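Long-range contacts in heme-binding protein A (Haemophilus parasuis 29755, PDB 3TPA), which probably binds glutathione as the solute-binding protein of a bacterial uptake system, and appears to belong to the GbpA family of the Pasteurellaceae: residues V98-R103 against L162-K167; I130-E135 against K143-K148; T189-F194 against V209-G214; N315-A320 against D420-P425. The protein carries 1 engineered substitution. All coordinates share one frame; numbering follows the deposited sequence.

Contact 1 of 4, residues V98-R103 against L162-K167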
# COMPACT_ATOMS: atom_id res chain seq x y z
N VAL A 98 -12.82 -18.05 -10.65
CA VAL A 98 -11.72 -18.93 -11.06
C VAL A 98 -10.98 -18.31 -12.24
O VAL A 98 -9.76 -18.27 -12.26
CB VAL A 98 -12.22 -20.36 -11.40
CG1 VAL A 98 -11.08 -21.24 -11.91
CG2 VAL A 98 -12.87 -21.00 -10.18
N PHE A 99 -11.73 -17.81 -13.21
CA PHE A 99 -11.12 -17.08 -14.33
C PHE A 99 -10.19 -15.95 -13.85
O PHE A 99 -9.06 -15.80 -14.33
CB PHE A 99 -12.22 -16.50 -15.25
CG PHE A 99 -11.68 -15.62 -16.35
CD1 PHE A 99 -11.37 -16.16 -17.59
CD2 PHE A 99 -11.49 -14.26 -16.13
CE1 PHE A 99 -10.87 -15.35 -18.59
CE2 PHE A 99 -11.00 -13.44 -17.13
CZ PHE A 99 -10.68 -13.99 -18.37
N SER A 100 -10.67 -15.15 -12.89
CA SER A 100 -9.95 -13.94 -12.50
C SER A 100 -8.62 -14.27 -11.81
O SER A 100 -7.61 -13.62 -12.03
CB SER A 100 -10.83 -13.07 -11.61
OG SER A 100 -12.05 -12.78 -12.27
N PHE A 101 -8.64 -15.31 -10.97
CA PHE A 101 -7.43 -15.80 -10.32
C PHE A 101 -6.52 -16.50 -11.31
O PHE A 101 -5.31 -16.26 -11.34
CB PHE A 101 -7.79 -16.78 -9.18
CG PHE A 101 -8.12 -16.10 -7.89
CD1 PHE A 101 -7.21 -16.08 -6.85
CD2 PHE A 101 -9.32 -15.42 -7.73
CE1 PHE A 101 -7.51 -15.45 -5.66
CE2 PHE A 101 -9.62 -14.79 -6.54
CZ PHE A 101 -8.72 -14.79 -5.51
N GLN A 102 -7.10 -17.38 -12.12
CA GLN A 102 -6.29 -18.26 -12.95
C GLN A 102 -5.62 -17.55 -14.13
O GLN A 102 -4.54 -17.95 -14.55
CB GLN A 102 -7.09 -19.50 -13.40
CG GLN A 102 -7.36 -20.51 -12.25
CD GLN A 102 -6.11 -20.93 -11.55
OE1 GLN A 102 -5.93 -20.66 -10.36
NE2 GLN A 102 -5.22 -21.60 -12.27
N ARG A 103 -6.23 -16.49 -14.65
CA ARG A 103 -5.59 -15.70 -15.70
C ARG A 103 -4.19 -15.35 -15.22
O ARG A 103 -3.21 -15.38 -15.97
CB ARG A 103 -6.37 -14.42 -15.99
CG ARG A 103 -5.68 -13.53 -17.02
CD ARG A 103 -6.27 -12.12 -17.09
NE ARG A 103 -5.59 -11.36 -18.13
CZ ARG A 103 -5.98 -10.18 -18.58
NH1 ARG A 103 -7.06 -9.59 -18.09
NH2 ARG A 103 -5.28 -9.59 -19.54
N LEU A 162 -7.25 -8.34 -7.36
CA LEU A 162 -8.12 -9.52 -7.35
C LEU A 162 -9.60 -9.18 -7.59
O LEU A 162 -10.50 -9.90 -7.15
CB LEU A 162 -7.89 -10.37 -6.08
CG LEU A 162 -6.50 -11.02 -6.09
CD1 LEU A 162 -6.21 -11.77 -4.77
CD2 LEU A 162 -6.32 -11.99 -7.28
N SER A 163 -9.84 -8.09 -8.30
CA SER A 163 -11.17 -7.75 -8.77
C SER A 163 -11.70 -8.87 -9.64
O SER A 163 -10.94 -9.52 -10.36
CB SER A 163 -11.13 -6.47 -9.60
OG SER A 163 -10.86 -5.35 -8.79
N ILE A 164 -13.01 -9.11 -9.58
CA ILE A 164 -13.59 -10.22 -10.32
C ILE A 164 -14.14 -9.73 -11.65
O ILE A 164 -15.03 -8.88 -11.70
CB ILE A 164 -14.69 -10.91 -9.50
CG1 ILE A 164 -14.14 -11.40 -8.15
CG2 ILE A 164 -15.31 -12.06 -10.28
CD1 ILE A 164 -12.95 -12.33 -8.26
N TYR A 165 -13.56 -10.27 -12.73
CA TYR A 165 -13.99 -10.02 -14.10
C TYR A 165 -15.07 -11.01 -14.53
O TYR A 165 -15.35 -12.00 -13.85
CB TYR A 165 -12.81 -10.23 -15.05
CG TYR A 165 -11.66 -9.25 -14.92
CD1 TYR A 165 -11.34 -8.39 -15.98
CD2 TYR A 165 -10.90 -9.18 -13.76
CE1 TYR A 165 -10.27 -7.49 -15.87
CE2 TYR A 165 -9.85 -8.30 -13.65
CZ TYR A 165 -9.53 -7.46 -14.70
OH TYR A 165 -8.47 -6.58 -14.56
N SER A 166 -15.67 -10.74 -15.68
CA SER A 166 -16.72 -11.58 -16.20
C SER A 166 -16.13 -12.58 -17.19
O SER A 166 -15.55 -12.18 -18.19
CB SER A 166 -17.76 -10.74 -16.93
OG SER A 166 -18.59 -11.57 -17.75
N LYS A 167 -16.25 -13.87 -16.91
CA LYS A 167 -15.77 -14.86 -17.86
C LYS A 167 -16.67 -14.90 -19.09
O LYS A 167 -16.20 -15.16 -20.19
CB LYS A 167 -15.65 -16.25 -17.21
CG LYS A 167 -15.11 -17.32 -18.17
CD LYS A 167 -15.08 -18.69 -17.49
CE LYS A 167 -14.27 -19.70 -18.30
NZ LYS A 167 -14.83 -20.00 -19.63
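Buried helix-on-loop packing joins F99, S100 and F101 of helix 94-105 to L162-K167, the end of the loop after helix 153-156 and the first residue of helix 167-175. At the middle, the backbone N-H of Y165 is bound by S100 OG, with N to OG 3.0 Å and an angle of 149° at the hydrogen. With chi1 at -55°, OG lies beside its own backbone N, placed to give its proton to D96 O one turn earlier while it accepts from Y165. A buried hydroxyl is thus satisfied twice.

Two phenylalanines extend the contact on either side of S100. F101 meets L162 at about a right angle, and L162 CD2 stands over one face of its ring, 4.1 Å from the centroid, in a CH-pi contact. I164 CD1 comes to the edge of the same ring at 4.5 Å from F101 CE2. F99 lies against the aliphatic part of K167, with F99 CD1 4.0 Å from K167 CG, while the lysine amine turns to D171. R103 runs past the Y165 ring to a salt bridge with D183.

Around this pairing, helix 181-184 touches F99, R103 and Y165 through L182, and strand 131-136 packs on F101.

Contact 2 of 4, residues I130-E135 against K143-K148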
# COMPACT_ATOMS: atom_id res chain seq x y z
N ILE A 130 2.45 -18.84 -2.36
CA ILE A 130 1.46 -19.01 -1.30
C ILE A 130 0.24 -19.80 -1.77
O ILE A 130 -0.33 -20.60 -1.02
CB ILE A 130 1.02 -17.63 -0.76
CG1 ILE A 130 2.17 -16.99 0.01
CG2 ILE A 130 -0.22 -17.77 0.10
CD1 ILE A 130 1.89 -15.59 0.49
N LEU A 131 -0.16 -19.58 -3.02
CA LEU A 131 -1.40 -20.13 -3.55
C LEU A 131 -1.24 -21.53 -4.12
O LEU A 131 -0.46 -21.74 -5.05
CB LEU A 131 -1.92 -19.22 -4.67
CG LEU A 131 -3.33 -18.65 -4.62
CD1 LEU A 131 -3.69 -18.05 -5.97
CD2 LEU A 131 -4.33 -19.72 -4.22
N LYS A 132 -1.98 -22.50 -3.60
CA LYS A 132 -1.87 -23.82 -4.19
C LYS A 132 -2.91 -24.01 -5.29
O LYS A 132 -2.60 -24.53 -6.36
CB LYS A 132 -2.01 -24.94 -3.15
CG LYS A 132 -2.07 -26.34 -3.77
CD LYS A 132 -2.15 -27.43 -2.70
CE LYS A 132 -0.79 -28.04 -2.40
NZ LYS A 132 -0.83 -28.97 -1.24
N SER A 133 -4.14 -23.58 -5.03
CA SER A 133 -5.19 -23.82 -6.01
C SER A 133 -6.46 -23.03 -5.74
O SER A 133 -6.77 -22.67 -4.61
CB SER A 133 -5.52 -25.33 -6.07
OG SER A 133 -6.11 -25.75 -4.86
N VAL A 134 -7.17 -22.74 -6.83
CA VAL A 134 -8.45 -22.05 -6.81
C VAL A 134 -9.43 -22.89 -7.62
O VAL A 134 -9.30 -22.99 -8.84
CB VAL A 134 -8.34 -20.67 -7.46
CG1 VAL A 134 -9.71 -19.95 -7.46
CG2 VAL A 134 -7.30 -19.82 -6.75
N GLU A 135 -10.40 -23.50 -6.94
CA GLU A 135 -11.28 -24.46 -7.58
C GLU A 135 -12.74 -24.11 -7.37
O GLU A 135 -13.13 -23.62 -6.31
CB GLU A 135 -11.08 -25.85 -6.98
CG GLU A 135 -9.65 -26.23 -6.71
CD GLU A 135 -9.54 -27.54 -5.98
OE1 GLU A 135 -9.63 -27.54 -4.73
OE2 GLU A 135 -9.39 -28.58 -6.64
N LYS A 143 -13.29 -22.81 -3.67
CA LYS A 143 -12.36 -23.31 -2.66
C LYS A 143 -10.93 -22.92 -3.01
O LYS A 143 -10.42 -23.25 -4.08
CB LYS A 143 -12.46 -24.83 -2.52
CG LYS A 143 -11.57 -25.38 -1.41
CD LYS A 143 -11.25 -26.87 -1.60
CE LYS A 143 -12.45 -27.76 -1.36
NZ LYS A 143 -12.06 -29.20 -1.49
N ILE A 144 -10.29 -22.17 -2.12
CA ILE A 144 -8.91 -21.78 -2.34
C ILE A 144 -8.04 -22.46 -1.30
O ILE A 144 -8.31 -22.39 -0.12
CB ILE A 144 -8.70 -20.24 -2.28
CG1 ILE A 144 -9.50 -19.53 -3.39
CG2 ILE A 144 -7.22 -19.88 -2.43
CD1 ILE A 144 -9.35 -18.00 -3.38
N THR A 145 -6.99 -23.13 -1.76
CA THR A 145 -6.08 -23.85 -0.87
C THR A 145 -4.69 -23.24 -0.92
O THR A 145 -4.19 -22.95 -2.01
CB THR A 145 -6.00 -25.32 -1.28
OG1 THR A 145 -7.31 -25.89 -1.27
CG2 THR A 145 -5.08 -26.12 -0.32
N LEU A 146 -4.07 -23.06 0.25
CA LEU A 146 -2.71 -22.49 0.33
C LEU A 146 -1.63 -23.56 0.51
O LEU A 146 -1.89 -24.62 1.06
CB LEU A 146 -2.60 -21.50 1.49
CG LEU A 146 -3.67 -20.40 1.55
CD1 LEU A 146 -3.30 -19.39 2.61
CD2 LEU A 146 -3.85 -19.73 0.19
N ASN A 147 -0.42 -23.24 0.07
CA ASN A 147 0.72 -24.12 0.31
C ASN A 147 1.12 -24.14 1.78
O ASN A 147 1.60 -25.15 2.26
CB ASN A 147 1.90 -23.69 -0.55
CG ASN A 147 1.71 -24.04 -2.01
OD1 ASN A 147 1.11 -25.05 -2.34
ND2 ASN A 147 2.21 -23.20 -2.88
N LYS A 148 0.94 -23.03 2.48
CA LYS A 148 1.13 -23.01 3.93
C LYS A 148 0.21 -21.96 4.52
O LYS A 148 -0.30 -21.13 3.80
CB LYS A 148 2.59 -22.77 4.32
CG LYS A 148 3.22 -21.47 3.85
CD LYS A 148 4.74 -21.47 4.08
CE LYS A 148 5.09 -21.42 5.57
NZ LYS A 148 6.56 -21.49 5.81
O HOH W 1 1.92 -22.96 -5.72
O HOH W 2 -1.82 -27.36 1.29
O HOH W 3 -8.46 -25.35 -3.70
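I144 lies alongside V134, both side chains on one face of a beta hairpin, with I144 CG1 4.0 Å from V134 CG2. L131 reaches the other branch of the same isoleucine, its CD2 only 3.4 Å from I144 CG2, tighter than normal van der Waals contact. I130 and L146 also run side by side and continue the apolar row.

The strands are antiparallel, at 169°, and E135 and K143 exchange two backbone hydrogen bonds. Farther along, T145 O takes two donors, K132 N at 2.8 Å and S133 N at 3.1 Å, both in the carbonyl plane. K132 and S133 thus share one opposite residue, a classic beta bulge that shifts the register by one. Beyond it, N147 N donates to the carbonyl O of I130, the last residue of helix 127-130, tying the end of the hairpin to that helix.

The face with S133, E135, K143 and T145 is polar. A water sits among S133 OG, T145 OG1, E135 OE1 and K143 O; both hydroxyls lie 2.7 Å from it. E135 OE1 and K143 NZ, 4.4 Å apart, stop short of a salt bridge. N147 ND2 binds S129 O and a second water, which donates to L131 O.

Strand 131-136 is the outer strand of a five-stranded antiparallel sheet. Strand 141-146 pairs with strand 69-74 on its other edge, while helix 94-105 covers L131, V134 and I144, and F153 of helix 153-156 touches I144 and L146.

Contact 3 of 4, residues T189-F194 against V209-G214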
# COMPACT_ATOMS: atom_id res chain seq x y z
N THR A 189 -19.04 -5.78 -11.55
CA THR A 189 -20.27 -5.82 -10.76
C THR A 189 -20.40 -4.56 -9.92
O THR A 189 -21.35 -4.42 -9.17
CB THR A 189 -20.29 -7.05 -9.83
OG1 THR A 189 -19.16 -7.00 -8.94
CG2 THR A 189 -20.23 -8.34 -10.63
N GLY A 190 -19.43 -3.65 -10.06
CA GLY A 190 -19.26 -2.53 -9.16
C GLY A 190 -20.31 -1.43 -9.22
O GLY A 190 -21.21 -1.46 -10.06
N PRO A 191 -20.18 -0.44 -8.33
CA PRO A 191 -21.16 0.65 -8.15
C PRO A 191 -21.21 1.66 -9.29
O PRO A 191 -22.20 2.38 -9.38
CB PRO A 191 -20.68 1.34 -6.85
CG PRO A 191 -19.22 0.98 -6.74
CD PRO A 191 -19.12 -0.41 -7.30
N PHE A 192 -20.19 1.70 -10.15
CA PHE A 192 -20.20 2.60 -11.30
C PHE A 192 -19.89 1.86 -12.59
O PHE A 192 -19.15 0.88 -12.60
CB PHE A 192 -19.23 3.78 -11.11
CG PHE A 192 -19.60 4.67 -9.95
CD1 PHE A 192 -20.52 5.69 -10.12
CD2 PHE A 192 -19.03 4.49 -8.70
CE1 PHE A 192 -20.87 6.52 -9.06
CE2 PHE A 192 -19.37 5.30 -7.64
CZ PHE A 192 -20.30 6.32 -7.83
N ILE A 193 -20.50 2.35 -13.67
CA ILE A 193 -20.33 1.80 -15.01
C ILE A 193 -19.45 2.70 -15.87
O ILE A 193 -19.69 3.91 -15.98
CB ILE A 193 -21.69 1.69 -15.71
CG1 ILE A 193 -22.59 0.68 -14.96
CG2 ILE A 193 -21.51 1.30 -17.18
CD1 ILE A 193 -24.06 0.80 -15.31
N PHE A 194 -18.41 2.13 -16.46
CA PHE A 194 -17.54 2.87 -17.37
C PHE A 194 -18.31 3.25 -18.64
O PHE A 194 -18.75 2.38 -19.40
CB PHE A 194 -16.31 2.00 -17.69
CG PHE A 194 -15.39 2.57 -18.74
CD1 PHE A 194 -14.44 3.52 -18.41
CD2 PHE A 194 -15.44 2.11 -20.05
CE1 PHE A 194 -13.57 4.03 -19.37
CE2 PHE A 194 -14.58 2.61 -21.01
CZ PHE A 194 -13.65 3.57 -20.68
N VAL A 209 -27.49 1.11 -11.54
CA VAL A 209 -28.77 1.03 -10.85
C VAL A 209 -28.96 -0.31 -10.15
O VAL A 209 -29.65 -0.40 -9.13
CB VAL A 209 -29.94 1.25 -11.80
CG1 VAL A 209 -31.27 1.10 -11.05
CG2 VAL A 209 -29.84 2.61 -12.46
N ASP A 210 -28.34 -1.35 -10.69
CA ASP A 210 -28.55 -2.71 -10.20
C ASP A 210 -27.58 -3.15 -9.11
O ASP A 210 -27.64 -4.28 -8.63
CB ASP A 210 -28.52 -3.71 -11.36
CG ASP A 210 -29.69 -3.53 -12.32
OD1 ASP A 210 -30.82 -3.31 -11.84
OD2 ASP A 210 -29.48 -3.59 -13.55
N TYR A 211 -26.68 -2.26 -8.72
CA TYR A 211 -25.66 -2.56 -7.72
C TYR A 211 -26.25 -3.24 -6.51
O TYR A 211 -27.24 -2.77 -5.95
CB TYR A 211 -24.93 -1.29 -7.28
CG TYR A 211 -23.68 -1.58 -6.47
CD1 TYR A 211 -22.80 -2.59 -6.85
CD2 TYR A 211 -23.38 -0.85 -5.34
CE1 TYR A 211 -21.66 -2.86 -6.13
CE2 TYR A 211 -22.24 -1.10 -4.61
CZ TYR A 211 -21.39 -2.11 -5.00
OH TYR A 211 -20.25 -2.35 -4.26
N TRP A 212 -25.63 -4.35 -6.12
CA TRP A 212 -26.18 -5.23 -5.09
C TRP A 212 -26.33 -4.56 -3.72
O TRP A 212 -27.21 -4.93 -2.95
CB TRP A 212 -25.37 -6.55 -4.98
CG TRP A 212 -23.89 -6.38 -4.68
CD1 TRP A 212 -22.89 -6.18 -5.58
CD2 TRP A 212 -23.27 -6.40 -3.39
NE1 TRP A 212 -21.68 -6.06 -4.93
CE2 TRP A 212 -21.89 -6.20 -3.58
CE3 TRP A 212 -23.75 -6.57 -2.08
CZ2 TRP A 212 -20.98 -6.16 -2.53
CZ3 TRP A 212 -22.84 -6.52 -1.03
CH2 TRP A 212 -21.47 -6.32 -1.26
N LYS A 213 -25.47 -3.58 -3.42
CA LYS A 213 -25.51 -2.85 -2.16
C LYS A 213 -26.55 -1.72 -2.19
O LYS A 213 -26.75 -1.03 -1.19
CB LYS A 213 -24.14 -2.23 -1.85
CG LYS A 213 -23.18 -3.07 -1.03
CD LYS A 213 -21.85 -2.33 -0.84
CE LYS A 213 -21.39 -2.34 0.60
NZ LYS A 213 -21.45 -3.71 1.16
N GLY A 214 -27.20 -1.54 -3.33
CA GLY A 214 -28.08 -0.41 -3.54
C GLY A 214 -27.38 0.64 -4.39
O GLY A 214 -26.16 0.81 -4.27
O HOH W 4 -23.84 -5.35 -8.57
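The backbones of P191 and Y211 come to 5.5 Å between CA atoms, where the loop entering strand 192-194 passes the loop between strands 202-207 and 220-225. Y211 opens a type I beta turn, closed by G214 N to Y211 O at 2.9 Å. The two backbones are linked through one water, which donates to T189 O at 2.7 Å and accepts from W212 N at 3.2 Å.

Side-chain contact is carried by a proline laid on a tyrosine. P191 CA stands over the centre of the Y211 ring, and P191 CB is 3.9 Å from its centroid, 19° off the normal, a CH-pi contact; P191 CD reaches the phenol end, 3.7 Å from Y211 CZ. A chi1 of -168° sets the ring anti to its backbone N and brings it beneath P191. K213 N covers the opposite face toward the rim. T189 O lies near the ring plane at one edge, 3.3 Å from Y211 CD1. Outside the two segments, N41 binds Y211 OH and T189 OG1, and Y508 meets the tyrosine edge-to-face.

The result is a proline-aromatic CH-pi stack beside a type I turn, flanking antiparallel strands 192-194 and 202-207 at the border of a five-stranded mixed sheet.

Contact 4 of 4, residues N315-A320 against D420-P425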
# COMPACT_ATOMS: atom_id res chain seq x y z
N ASN A 315 6.90 3.30 16.22
CA ASN A 315 6.88 1.88 15.83
C ASN A 315 7.30 1.76 14.37
O ASN A 315 7.29 2.76 13.63
CB ASN A 315 5.45 1.34 15.93
CG ASN A 315 5.02 1.07 17.37
OD1 ASN A 315 4.65 -0.06 17.72
ND2 ASN A 315 5.02 2.11 18.20
N PRO A 316 7.60 0.53 13.93
CA PRO A 316 7.91 0.35 12.50
C PRO A 316 6.67 0.42 11.58
O PRO A 316 6.83 0.28 10.37
CB PRO A 316 8.52 -1.05 12.45
CG PRO A 316 7.96 -1.74 13.64
CD PRO A 316 7.83 -0.70 14.70
N PHE A 317 5.48 0.59 12.15
CA PHE A 317 4.27 0.82 11.40
C PHE A 317 3.36 1.77 12.18
O PHE A 317 3.45 1.82 13.40
CB PHE A 317 3.54 -0.49 11.05
CG PHE A 317 3.60 -1.54 12.13
CD1 PHE A 317 2.96 -1.36 13.34
CD2 PHE A 317 4.29 -2.73 11.92
CE1 PHE A 317 3.00 -2.35 14.33
CE2 PHE A 317 4.34 -3.71 12.90
CZ PHE A 317 3.70 -3.52 14.11
N PRO A 318 2.50 2.52 11.49
CA PRO A 318 1.62 3.49 12.18
C PRO A 318 0.53 2.81 13.01
O PRO A 318 0.32 1.59 12.90
CB PRO A 318 1.00 4.29 11.03
CG PRO A 318 0.99 3.33 9.89
CD PRO A 318 2.27 2.53 10.03
N ASP A 319 -0.17 3.60 13.82
CA ASP A 319 -1.13 3.04 14.75
C ASP A 319 -2.39 2.49 14.10
O ASP A 319 -3.24 1.95 14.79
CB ASP A 319 -1.46 4.03 15.88
CG ASP A 319 -2.35 5.20 15.43
OD1 ASP A 319 -2.61 5.39 14.23
OD2 ASP A 319 -2.78 5.97 16.33
N ALA A 320 -2.51 2.59 12.77
CA ALA A 320 -3.60 1.90 12.09
C ALA A 320 -3.34 0.39 11.97
O ALA A 320 -4.27 -0.38 11.71
CB ALA A 320 -3.83 2.47 10.72
N ASP A 420 2.55 -8.32 9.40
CA ASP A 420 3.41 -9.28 8.71
C ASP A 420 4.07 -8.68 7.48
O ASP A 420 5.20 -9.00 7.15
CB ASP A 420 2.63 -10.53 8.29
CG ASP A 420 3.47 -11.49 7.43
OD1 ASP A 420 4.20 -12.31 8.00
OD2 ASP A 420 3.42 -11.40 6.19
N ASN A 421 3.35 -7.79 6.80
CA ASN A 421 3.83 -7.21 5.55
C ASN A 421 4.67 -5.95 5.79
O ASN A 421 5.01 -5.25 4.85
CB ASN A 421 2.63 -6.92 4.62
CG ASN A 421 3.04 -6.36 3.28
OD1 ASN A 421 2.62 -5.26 2.91
ND2 ASN A 421 3.83 -7.11 2.53
N PHE A 422 4.99 -5.67 7.05
CA PHE A 422 6.07 -4.74 7.41
C PHE A 422 7.25 -5.58 7.91
O PHE A 422 8.34 -5.52 7.37
CB PHE A 422 5.65 -3.79 8.57
CG PHE A 422 4.73 -2.68 8.17
CD1 PHE A 422 5.22 -1.43 7.83
CD2 PHE A 422 3.36 -2.87 8.19
CE1 PHE A 422 4.37 -0.38 7.47
CE2 PHE A 422 2.48 -1.81 7.82
CZ PHE A 422 2.99 -0.58 7.47
N LEU A 423 7.01 -6.36 8.96
CA LEU A 423 8.09 -7.02 9.70
C LEU A 423 8.80 -8.17 8.98
O LEU A 423 10.01 -8.35 9.11
CB LEU A 423 7.57 -7.53 11.04
CG LEU A 423 6.95 -6.47 11.95
CD1 LEU A 423 6.36 -7.17 13.15
CD2 LEU A 423 7.97 -5.45 12.40
N PHE A 424 8.06 -8.96 8.22
CA PHE A 424 8.70 -10.05 7.48
C PHE A 424 9.58 -9.53 6.32
O PHE A 424 10.72 -9.95 6.18
CB PHE A 424 7.66 -11.09 7.01
CG PHE A 424 8.27 -12.35 6.46
CD1 PHE A 424 8.60 -13.41 7.30
CD2 PHE A 424 8.52 -12.47 5.11
CE1 PHE A 424 9.18 -14.58 6.80
CE2 PHE A 424 9.08 -13.63 4.60
CZ PHE A 424 9.42 -14.68 5.44
N PRO A 425 9.05 -8.63 5.48
CA PRO A 425 9.92 -8.12 4.42
C PRO A 425 11.18 -7.42 4.95
O PRO A 425 12.26 -7.59 4.37
CB PRO A 425 9.03 -7.11 3.69
CG PRO A 425 7.65 -7.66 3.86
CD PRO A 425 7.64 -8.24 5.27
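F422 and F317 bury the most surface here, with L423 next, and the three form an apolar cluster between the loop N315-A320 and the first turn of helix 420-427. F317 meets F422 in two ways. Its CB sits over the centre of the F422 ring, 3.4 Å from the centroid and 4° off the normal, an almost perpendicular CH-pi contact. Its own ring then turns an edge to the same face: the centroids are 5.4 Å apart and the planes stand at 64°, a T-shaped pair. The torsion of F317 explains the fit. At chi1 37° its CG lies between the backbone N and the carbonyl carbon, which swings the ring past F422 CB toward the next residue of the helix.

L423 meets the far rim of F317, where F317 CE2 and L423 CG are 3.9 Å apart in the ring plane. P316 joins from the loop, with P316 CG 3.9 Å from L423 CD2, and its carbonyl O lies obliquely to the F422 ring, 3.5 Å from CD1. P318 CD grazes F422 CZ. V469 of helix 458-475 packs against both P316 and L423.

This is plain hydrophobic packing: a proline-flanked phenylalanine in a loop after strand 310-312 meets the helix that follows strand 407-413, two strands of one six-stranded mixed sheet.

How the contacts relate
Contacts 1 and 2 touch, their centres 15 Å apart. Contact 2 is nested within the chain loop closed by contact 1, and F101 bridges them: its ring packs on V134 and I144, so helix 94-105 lies between the hairpin and the loop 162-167. Contact 3 follows in series, centred about 18 Å from contact 1, and belongs to a different, mixed sheet that contains strand 192-194. Contact 4, the last along the chain, borders the six-stranded sheet and lies about 34 Å, centre to centre, from contact 3. Within one solute-binding fold, contacts 1 and 2 therefore share the antiparallel sheet and helix 94-105, whereas contacts 3 and 4 lie by two other sheets.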